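Local atomic coordinates of transcriptional regulator, TetR family (Legionella pneumophila subsp. pneumophila str. Philadelphia 1, PDB entry 3ON4), a protein that probably binds DNA as a dimeric transcriptional regulator of the TetR family. Residues I15-N29 with F51-H65. Residues are numbered along the deposited sequence; the frame is centred on the assembly and turned at random. Where two conformers were deposited one is given.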
loop_
_atom_site.group_PDB
_atom_site.type_symbol
_atom_site.label_atom_id
_atom_site.label_comp_id
_atom_site.label_asym_id
_atom_site.label_seq_id
_atom_site.Cartn_x
_atom_site.Cartn_y
_atom_site.Cartn_z
ATOM N N ILE A 15 12.383 -21.580 -6.615
ATOM C CA ILE A 15 11.414 -21.392 -5.525
ATOM C C ILE A 15 11.351 -19.916 -5.173
ATOM O O ILE A 15 10.272 -19.328 -5.073
ATOM C CB ILE A 15 11.761 -22.211 -4.236
ATOM C CG1 ILE A 15 11.555 -23.700 -4.472
ATOM C CG2 ILE A 15 10.884 -21.711 -3.062
ATOM C CD1 ILE A 15 12.289 -24.642 -3.476
ATOM N N LEU A 16 12.517 -19.306 -5.007
ATOM C CA LEU A 16 12.576 -17.893 -4.681
ATOM C C LEU A 16 11.878 -17.042 -5.762
ATOM O O LEU A 16 11.087 -16.149 -5.438
ATOM C CB LEU A 16 14.017 -17.437 -4.494
ATOM C CG LEU A 16 14.681 -17.921 -3.200
ATOM C CD1 LEU A 16 16.216 -17.757 -3.296
ATOM C CD2 LEU A 16 14.092 -17.184 -1.994
ATOM N N ALA A 17 12.145 -17.354 -7.023
ATOM C CA ALA A 17 11.590 -16.536 -8.121
ATOM C C ALA A 17 10.055 -16.610 -8.198
ATOM O O ALA A 17 9.377 -15.572 -8.396
ATOM C CB ALA A 17 12.249 -16.905 -9.463
ATOM N N VAL A 18 9.493 -17.805 -8.022
ATOM C CA VAL A 18 8.022 -17.937 -8.061
ATOM C C VAL A 18 7.406 -17.368 -6.787
ATOM O O VAL A 18 6.371 -16.714 -6.849
ATOM C CB VAL A 18 7.528 -19.390 -8.258
ATOM C CG1 VAL A 18 6.028 -19.383 -8.693
ATOM C CG2 VAL A 18 8.354 -20.093 -9.268
ATOM N N ALA A 19 8.062 -17.555 -5.634
ATOM C CA ALA A 19 7.541 -17.008 -4.375
ATOM C C ALA A 19 7.460 -15.488 -4.457
ATOM O O ALA A 19 6.446 -14.859 -4.073
ATOM C CB ALA A 19 8.413 -17.459 -3.168
ATOM N N GLU A 20 8.527 -14.899 -4.984
ATOM C CA GLU A 20 8.585 -13.469 -5.204
ATOM C C GLU A 20 7.390 -12.992 -6.053
ATOM O O GLU A 20 6.732 -12.012 -5.717
ATOM C CB GLU A 20 9.905 -13.107 -5.882
ATOM C CG GLU A 20 10.128 -11.612 -6.077
ATOM C CD GLU A 20 11.379 -11.301 -6.919
ATOM O OE1 GLU A 20 11.497 -11.788 -8.071
ATOM O OE2 GLU A 20 12.232 -10.537 -6.430
ATOM N N ALA A 21 7.140 -13.697 -7.143
ATOM C CA ALA A 21 6.053 -13.404 -8.044
ATOM C C ALA A 21 4.702 -13.526 -7.357
ATOM O O ALA A 21 3.869 -12.614 -7.465
ATOM C CB ALA A 21 6.096 -14.311 -9.270
ATOM N N LEU A 22 4.493 -14.628 -6.632
ATOM C CA LEU A 22 3.229 -14.838 -5.922
ATOM C C LEU A 22 2.975 -13.758 -4.869
ATOM O O LEU A 22 1.839 -13.271 -4.744
ATOM C CB LEU A 22 3.191 -16.243 -5.299
ATOM C CG LEU A 22 3.099 -17.356 -6.354
ATOM C CD1 LEU A 22 3.245 -18.724 -5.692
ATOM C CD2 LEU A 22 1.799 -17.262 -7.159
ATOM N N ILE A 23 4.017 -13.375 -4.134
ATOM C CA ILE A 23 3.888 -12.362 -3.084
ATOM C C ILE A 23 3.545 -11.018 -3.725
ATOM O O ILE A 23 2.601 -10.325 -3.275
ATOM C CB ILE A 23 5.147 -12.264 -2.190
ATOM C CG1 ILE A 23 5.294 -13.557 -1.360
ATOM C CG2 ILE A 23 5.048 -11.015 -1.282
ATOM C CD1 ILE A 23 6.703 -13.711 -0.694
ATOM N N GLN A 24 4.252 -10.676 -4.795
ATOM C CA GLN A 24 3.983 -9.445 -5.526
ATOM C C GLN A 24 2.594 -9.371 -6.151
ATOM O O GLN A 24 2.097 -8.275 -6.385
ATOM C CB GLN A 24 5.025 -9.186 -6.605
ATOM C CG GLN A 24 6.402 -8.849 -6.065
ATOM C CD GLN A 24 7.325 -8.436 -7.166
ATOM O OE1 GLN A 24 8.030 -9.262 -7.731
ATOM N NE2 GLN A 24 7.291 -7.149 -7.519
ATOM N N LYS A 25 1.996 -10.520 -6.480
ATOM C CA LYS A 25 0.676 -10.530 -7.111
ATOM C C LYS A 25 -0.422 -10.524 -6.039
ATOM O O LYS A 25 -1.361 -9.727 -6.092
ATOM C CB LYS A 25 0.501 -11.761 -8.011
ATOM C CG LYS A 25 1.346 -11.717 -9.292
ATOM C CD LYS A 25 1.265 -13.003 -10.071
ATOM C CE LYS A 25 2.085 -12.926 -11.339
ATOM N NZ LYS A 25 1.869 -14.118 -12.211
ATOM N N ASP A 26 -0.272 -11.405 -5.055
ATOM C CA ASP A 26 -1.383 -11.755 -4.147
ATOM C C ASP A 26 -1.141 -11.460 -2.691
ATOM O O ASP A 26 -2.113 -11.323 -1.922
ATOM C CB ASP A 26 -1.692 -13.251 -4.239
ATOM C CG ASP A 26 -2.168 -13.677 -5.610
ATOM O OD1 ASP A 26 -2.688 -12.850 -6.399
ATOM O OD2 ASP A 26 -2.017 -14.882 -5.905
ATOM N N GLY A 27 0.127 -11.400 -2.290
ATOM C CA GLY A 27 0.491 -11.095 -0.909
ATOM C C GLY A 27 0.898 -12.340 -0.151
ATOM O O GLY A 27 0.448 -13.430 -0.468
ATOM N N TYR A 28 1.748 -12.154 0.859
ATOM C CA TYR A 28 2.330 -13.244 1.649
ATOM C C TYR A 28 1.312 -14.168 2.292
ATOM O O TYR A 28 1.547 -15.344 2.373
ATOM C CB TYR A 28 3.203 -12.637 2.744
ATOM C CG TYR A 28 3.945 -13.621 3.629
ATOM C CD1 TYR A 28 5.121 -14.237 3.197
ATOM C CD2 TYR A 28 3.489 -13.928 4.897
ATOM C CE1 TYR A 28 5.811 -15.129 4.008
ATOM C CE2 TYR A 28 4.175 -14.821 5.709
ATOM C CZ TYR A 28 5.345 -15.416 5.250
ATOM O OH TYR A 28 6.013 -16.290 6.070
ATOM N N ASN A 29 0.202 -13.629 2.783
ATOM C CA ASN A 29 -0.838 -14.435 3.433
ATOM C C ASN A 29 -1.836 -15.084 2.441
ATOM O O ASN A 29 -2.848 -15.669 2.842
ATOM C CB ASN A 29 -1.594 -13.589 4.459
ATOM C CG ASN A 29 -0.707 -13.156 5.619
ATOM O OD1 ASN A 29 0.082 -13.959 6.140
ATOM N ND2 ASN A 29 -0.838 -11.893 6.035
ATOM N N PHE A 51 13.458 -24.387 2.862
ATOM C CA PHE A 51 12.805 -23.384 3.693
ATOM C C PHE A 51 11.878 -24.093 4.665
ATOM O O PHE A 51 10.707 -24.311 4.354
ATOM C CB PHE A 51 12.040 -22.395 2.793
ATOM C CG PHE A 51 12.894 -21.793 1.723
ATOM C CD1 PHE A 51 13.837 -20.838 2.036
ATOM C CD2 PHE A 51 12.805 -22.230 0.405
ATOM C CE1 PHE A 51 14.645 -20.283 1.062
ATOM C CE2 PHE A 51 13.619 -21.676 -0.571
ATOM C CZ PHE A 51 14.538 -20.695 -0.232
ATOM N N PRO A 52 12.398 -24.489 5.854
ATOM C CA PRO A 52 11.609 -25.321 6.769
ATOM C C PRO A 52 10.261 -24.712 7.140
ATOM O O PRO A 52 9.277 -25.438 7.318
ATOM C CB PRO A 52 12.522 -25.471 7.998
ATOM C CG PRO A 52 13.882 -25.311 7.471
ATOM C CD PRO A 52 13.797 -24.372 6.283
ATOM N N SER A 53 10.211 -23.387 7.241
ATOM C CA SER A 53 8.976 -22.694 7.546
ATOM C C SER A 53 8.688 -21.677 6.463
ATOM O O SER A 53 9.589 -21.223 5.772
ATOM C CB SER A 53 9.083 -22.011 8.908
ATOM O OG SER A 53 9.968 -20.914 8.840
ATOM N N LYS A 54 7.431 -21.299 6.326
ATOM C CA LYS A 54 7.096 -20.200 5.412
ATOM C C LYS A 54 7.917 -18.958 5.750
ATOM O O LYS A 54 8.364 -18.260 4.837
ATOM C CB LYS A 54 5.616 -19.882 5.469
ATOM C CG LYS A 54 5.094 -18.987 4.365
ATOM C CD LYS A 54 3.600 -18.820 4.533
ATOM C CE LYS A 54 3.014 -17.950 3.483
ATOM N NZ LYS A 54 1.523 -17.810 3.589
ATOM N N GLU A 55 8.122 -18.695 7.047
ATOM C CA GLU A 55 8.923 -17.551 7.496
ATOM C C GLU A 55 10.310 -17.522 6.863
ATOM O O GLU A 55 10.773 -16.455 6.425
ATOM C CB GLU A 55 9.055 -17.548 9.027
ATOM C CG GLU A 55 9.996 -16.500 9.628
ATOM C CD GLU A 55 10.024 -16.522 11.165
ATOM O OE1 GLU A 55 9.177 -17.193 11.815
ATOM O OE2 GLU A 55 10.902 -15.852 11.731
ATOM N N ASP A 56 10.969 -18.676 6.833
ATOM C CA ASP A 56 12.293 -18.784 6.224
ATOM C C ASP A 56 12.301 -18.340 4.766
ATOM O O ASP A 56 13.246 -17.685 4.317
ATOM C CB ASP A 56 12.825 -20.210 6.326
ATOM C CG ASP A 56 13.086 -20.635 7.763
ATOM O OD1 ASP A 56 13.765 -19.905 8.486
ATOM O OD2 ASP A 56 12.618 -21.711 8.155
ATOM N N LEU A 57 11.243 -18.704 4.037
ATOM C CA LEU A 57 11.127 -18.326 2.634
ATOM C C LEU A 57 10.870 -16.826 2.550
ATOM O O LEU A 57 11.512 -16.141 1.742
ATOM C CB LEU A 57 10.025 -19.116 1.931
ATOM C CG LEU A 57 9.714 -18.731 0.483
ATOM C CD1 LEU A 57 10.971 -18.868 -0.383
ATOM C CD2 LEU A 57 8.569 -19.609 -0.069
ATOM N N GLY A 58 9.961 -16.306 3.377
ATOM C CA GLY A 58 9.691 -14.875 3.384
ATOM C C GLY A 58 10.967 -14.037 3.573
ATOM O O GLY A 58 11.215 -13.091 2.832
ATOM N N VAL A 59 11.768 -14.380 4.573
ATOM C CA VAL A 59 13.022 -13.677 4.861
ATOM C C VAL A 59 13.961 -13.719 3.654
ATOM O O VAL A 59 14.545 -12.703 3.249
ATOM C CB VAL A 59 13.712 -14.288 6.101
ATOM C CG1 VAL A 59 15.188 -13.850 6.223
ATOM C CG2 VAL A 59 12.933 -13.938 7.369
ATOM N N ALA A 60 14.106 -14.906 3.091
ATOM C CA ALA A 60 15.008 -15.122 1.973
ATOM C C ALA A 60 14.544 -14.376 0.691
ATOM O O ALA A 60 15.368 -13.799 -0.023
ATOM C CB ALA A 60 15.183 -16.653 1.710
ATOM N N VAL A 61 13.237 -14.353 0.425
ATOM C CA VAL A 61 12.695 -13.642 -0.733
ATOM C C VAL A 61 12.974 -12.132 -0.608
ATOM O O VAL A 61 13.448 -11.503 -1.551
ATOM C CB VAL A 61 11.164 -13.866 -0.884
ATOM C CG1 VAL A 61 10.573 -12.893 -1.930
ATOM C CG2 VAL A 61 10.887 -15.321 -1.271
ATOM N N ILE A 62 12.714 -11.556 0.559
ATOM C CA ILE A 62 12.902 -10.105 0.699
ATOM C C ILE A 62 14.393 -9.783 0.623
ATOM O O ILE A 62 14.780 -8.820 -0.021
ATOM C CB ILE A 62 12.329 -9.508 1.979
ATOM C CG1 ILE A 62 10.848 -9.792 2.110
ATOM C CG2 ILE A 62 12.539 -7.964 1.972
ATOM C CD1 ILE A 62 10.310 -9.652 3.562
ATOM N N SER A 63 15.226 -10.602 1.262
ATOM C CA SER A 63 16.661 -10.381 1.241
ATOM C C SER A 63 17.237 -10.407 -0.197
ATOM O O SER A 63 18.010 -9.520 -0.586
ATOM C CB SER A 63 17.368 -11.395 2.156
ATOM O OG SER A 63 18.765 -11.173 2.186
ATOM N N TRP A 64 16.841 -11.426 -0.974
ATOM C CA TRP A 64 17.216 -11.542 -2.374
ATOM C C TRP A 64 16.753 -10.337 -3.209
ATOM O O TRP A 64 17.536 -9.736 -3.981
ATOM C CB TRP A 64 16.569 -12.796 -2.923
ATOM C CG TRP A 64 16.848 -13.108 -4.332
ATOM C CD1 TRP A 64 18.069 -13.143 -4.946
ATOM C CD2 TRP A 64 15.886 -13.500 -5.315
ATOM N NE1 TRP A 64 17.920 -13.504 -6.269
ATOM C CE2 TRP A 64 16.589 -13.742 -6.514
ATOM C CE3 TRP A 64 14.486 -13.659 -5.301
ATOM C CZ2 TRP A 64 15.941 -14.136 -7.696
ATOM C CZ3 TRP A 64 13.851 -14.044 -6.468
ATOM C CH2 TRP A 64 14.575 -14.284 -7.646
ATOM N N HIS A 65 15.484 -9.971 -3.032
ATOM C CA HIS A 65 14.904 -8.865 -3.780
ATOM C C HIS A 65 15.628 -7.564 -3.469
ATOM O O HIS A 65 15.883 -6.775 -4.377
ATOM C CB HIS A 65 13.421 -8.706 -3.427
ATOM C CG HIS A 65 12.687 -7.692 -4.257
ATOM N ND1 HIS A 65 12.154 -7.989 -5.490
ATOM C CD2 HIS A 65 12.315 -6.416 -3.988
ATOM C CE1 HIS A 65 11.524 -6.927 -5.965
ATOM N NE2 HIS A 65 11.597 -5.961 -5.068
HETATM O O HOH W 1 0.523 -16.784 5.844
#
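Helix 15-26 crosses helix 54-65 at a right angle, their axes 9.7 Å apart, and the backbones come nearest where Leu-16 faces Val-61. Each of these two is a knob in the other helix: Leu-16 sits among Leu-57, Ala-60, Val-61 and Trp-64, Val-61 among Leu-16, Ala-19, Glu-20 and Ile-23. Leu-16 CD2 lies 3.8 Å from Val-61 CG2, while small Ala-19 lets both Leu-57 and Val-61 press on its methyl. With Trp-64 CG anti to the backbone N (chi1 -179°), the indole is carried over the first helix, where Leu-16 CB makes a CH-pi contact with one face of its six-membered ring. Toward the start of that helix, Ile-15 CG2 meets Phe-51 CE2 at 3.7 Å, and Leu-57 CD1 covers one face of the Phe-51 ring.

Polar bonds flank this apolar centre. Extended Glu-20 brings OE2 to the edge of the His-65 ring, accepting a nearly straight hydrogen bond from ND1 (2.7 Å, 167°); carboxylate and imidazole stand almost perpendicular. Lys-68 forms a salt bridge with Glu-20 OE1, so both carboxylate oxygens are engaged. Tyr-28 follows the end of helix 15-26, and the all-extended Lys-54, in the first turn of 54-65, stretches across its ring: CE makes a CH-pi contact over the centre, the charged NZ a cation-pi contact. NZ also donates to Tyr-28 O at 2.7 Å, to Phe-31 O and to a water shared with Asn-29 OD1; Asn-29 ND2 is hydrogen-bonded to Ser-118. Gly-58 leaves room for Tyr-28 CE1, 3.9 Å from its CA. Ser-53 and Asp-56 close a capping box at the start of helix 54-65.

Ala-19 and Leu-57 also touch helix 33-40. First and fourth helices pack this way in TetR-type DNA-binding domains: 11-26, 33-40 and 44-50 form the three-helix bundle, and 54-77 leads into the C-terminal domain.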